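Long-range contact in PKS_KS domain-containing protein (Photorhabdus luminescens subsp. laumondii, PDB 6SMO), which probably acts as a beta-ketoacyl synthase of the thiolase-like superfamily, extending acyl chains, and binds a pentaketo-dodecanal: residues I131-M137 / S164-S168. Sequence-based numbering, arbitrary orientation.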
loop_
_atom_site.group_PDB
_atom_site.type_symbol
_atom_site.label_atom_id
_atom_site.label_comp_id
_atom_site.label_asym_id
_atom_site.label_seq_id
_atom_site.Cartn_x
_atom_site.Cartn_y
_atom_site.Cartn_z
ATOM N N ILE B 131 6.361 1.887 -3.878
ATOM C CA ILE B 131 6.520 1.647 -5.348
ATOM C C ILE B 131 7.396 0.424 -5.634
ATOM O O ILE B 131 7.588 0.131 -6.807
ATOM C CB ILE B 131 7.093 2.881 -6.069
ATOM C CG1 ILE B 131 8.619 2.886 -6.042
ATOM C CG2 ILE B 131 6.525 4.168 -5.519
ATOM C CD1 ILE B 131 9.219 4.258 -6.098
ATOM N N ALA B 132 7.946 -0.218 -4.608
ATOM C CA ALA B 132 8.826 -1.405 -4.741
ATOM C C ALA B 132 9.967 -1.090 -5.722
ATOM O O ALA B 132 10.574 -0.010 -5.576
ATOM C CB ALA B 132 8.005 -2.600 -5.165
ATOM N N ASP B 133 10.244 -1.981 -6.685
ATOM C CA ASP B 133 11.356 -1.843 -7.665
ATOM C C ASP B 133 10.831 -1.156 -8.934
ATOM O O ASP B 133 10.935 -1.757 -10.021
ATOM C CB ASP B 133 11.992 -3.205 -7.961
ATOM C CG ASP B 133 13.303 -3.126 -8.727
ATOM O OD1 ASP B 133 14.092 -2.199 -8.448
ATOM O OD2 ASP B 133 13.524 -3.989 -9.597
ATOM N N ALA B 134 10.301 0.065 -8.795
ATOM C CA ALA B 134 9.783 0.902 -9.904
ATOM C C ALA B 134 10.933 1.302 -10.837
ATOM O O ALA B 134 10.693 1.390 -12.058
ATOM C CB ALA B 134 9.071 2.116 -9.359
ATOM N N ALA B 135 12.125 1.537 -10.280
ATOM C CA ALA B 135 13.365 1.861 -11.026
ATOM C C ALA B 135 13.657 0.748 -12.040
ATOM O O ALA B 135 13.910 1.074 -13.217
ATOM C CB ALA B 135 14.515 2.047 -10.066
ATOM N N GLY B 136 13.612 -0.510 -11.590
ATOM C CA GLY B 136 13.820 -1.711 -12.424
ATOM C C GLY B 136 12.741 -1.863 -13.484
ATOM O O GLY B 136 13.078 -2.284 -14.608
ATOM N N MET B 137 11.488 -1.538 -13.139
ATOM C CA MET B 137 10.314 -1.603 -14.052
ATOM C C MET B 137 10.439 -0.520 -15.132
ATOM O O MET B 137 10.165 -0.829 -16.308
ATOM C CB MET B 137 9.000 -1.411 -13.286
ATOM C CG MET B 137 8.645 -2.583 -12.386
ATOM S SD MET B 137 6.956 -2.496 -11.733
ATOM C CE MET B 137 7.207 -1.484 -10.276
ATOM N N SER B 164 11.528 -7.648 -11.246
ATOM C CA SER B 164 11.355 -6.187 -11.022
ATOM C C SER B 164 9.891 -5.861 -10.697
ATOM O O SER B 164 9.659 -4.959 -9.871
ATOM C CB SER B 164 11.837 -5.393 -12.210
ATOM O OG SER B 164 13.203 -5.667 -12.483
ATOM N N PHE B 165 8.944 -6.569 -11.323
ATOM C CA PHE B 165 7.480 -6.340 -11.186
ATOM C C PHE B 165 6.952 -6.976 -9.892
ATOM O O PHE B 165 5.817 -6.644 -9.494
ATOM C CB PHE B 165 6.739 -6.862 -12.419
ATOM C CG PHE B 165 6.957 -6.039 -13.664
ATOM C CD1 PHE B 165 8.070 -6.245 -14.467
ATOM C CD2 PHE B 165 6.058 -5.049 -14.026
ATOM C CE1 PHE B 165 8.272 -5.484 -15.608
ATOM C CE2 PHE B 165 6.261 -4.288 -15.168
ATOM C CZ PHE B 165 7.367 -4.507 -15.957
ATOM N N ASP B 166 7.739 -7.855 -9.259
ATOM C CA ASP B 166 7.412 -8.480 -7.948
ATOM C C ASP B 166 7.528 -7.412 -6.853
ATOM O O ASP B 166 8.656 -6.947 -6.599
ATOM C CB ASP B 166 8.310 -9.690 -7.670
ATOM C CG ASP B 166 8.045 -10.390 -6.346
ATOM O OD1 ASP B 166 7.002 -10.108 -5.723
ATOM O OD2 ASP B 166 8.888 -11.220 -5.947
ATOM N N PHE B 167 6.399 -7.051 -6.234
ATOM C CA PHE B 167 6.293 -6.022 -5.164
ATOM C C PHE B 167 6.886 -6.558 -3.855
ATOM O O PHE B 167 7.514 -5.767 -3.124
ATOM C CB PHE B 167 4.837 -5.590 -4.963
ATOM C CG PHE B 167 4.556 -4.137 -5.259
ATOM C CD1 PHE B 167 4.430 -3.687 -6.565
ATOM C CD2 PHE B 167 4.408 -3.220 -4.229
ATOM C CE1 PHE B 167 4.167 -2.351 -6.832
ATOM C CE2 PHE B 167 4.145 -1.886 -4.497
ATOM C CZ PHE B 167 4.025 -1.454 -5.798
ATOM N N SER B 168 6.691 -7.851 -3.573
ATOM C CA SER B 168 7.123 -8.527 -2.319
ATOM C C SER B 168 8.439 -9.286 -2.540
ATOM O O SER B 168 8.560 -10.417 -2.028
ATOM C CB SER B 168 6.039 -9.437 -1.802
ATOM O OG SER B 168 5.730 -10.451 -2.749
#
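At the N-terminal end of helix 134-144, in the thiolase-like ketosynthase fold, Ala132 and Met137 each cover a phenylalanine face of the loop 164-168 that leads into helix 169-178. Ala132 CB stands 3.7 Å from the centroid of the Phe167 ring and only 11° off its normal, a CH-pi contact centred over the face, while the ring atom CZ reaches Ile131 C at 3.9 Å. The second CH-pi contact sets Met137 CG 3.9 Å from the Phe165 centroid, 9° off the normal. Here chi1 of -70° keeps CG anti to the carbonyl carbon, and the extended next torsion carries the sulfur obliquely beside the same ring, where SD approaches Phe165 CD2 to 3.5 Å, a Met-aromatic contact.

Apart from the rings, the polar link is thin. Ser164 OG donates a weak hydrogen bond of 3.4 Å to OD2 of Asp133, the residue at the helix N-cap position, and Arg94 lies nearby as a long, weak ion partner of that carboxylate. Ser164 CB also packs 3.9 Å from Gly136 C.

Ile131 touches the bound polyketone, and Trp133 of the partner ketoacyl-synthase chain packs on both Ile131 and Met137. With every touching residue buried and one weak bond across, cohesion is probably mostly apolar, from Ala132 and Met137 on the two rings and from the packing of Ser164, joining the loop to a helix start that touches ligand and partner chain.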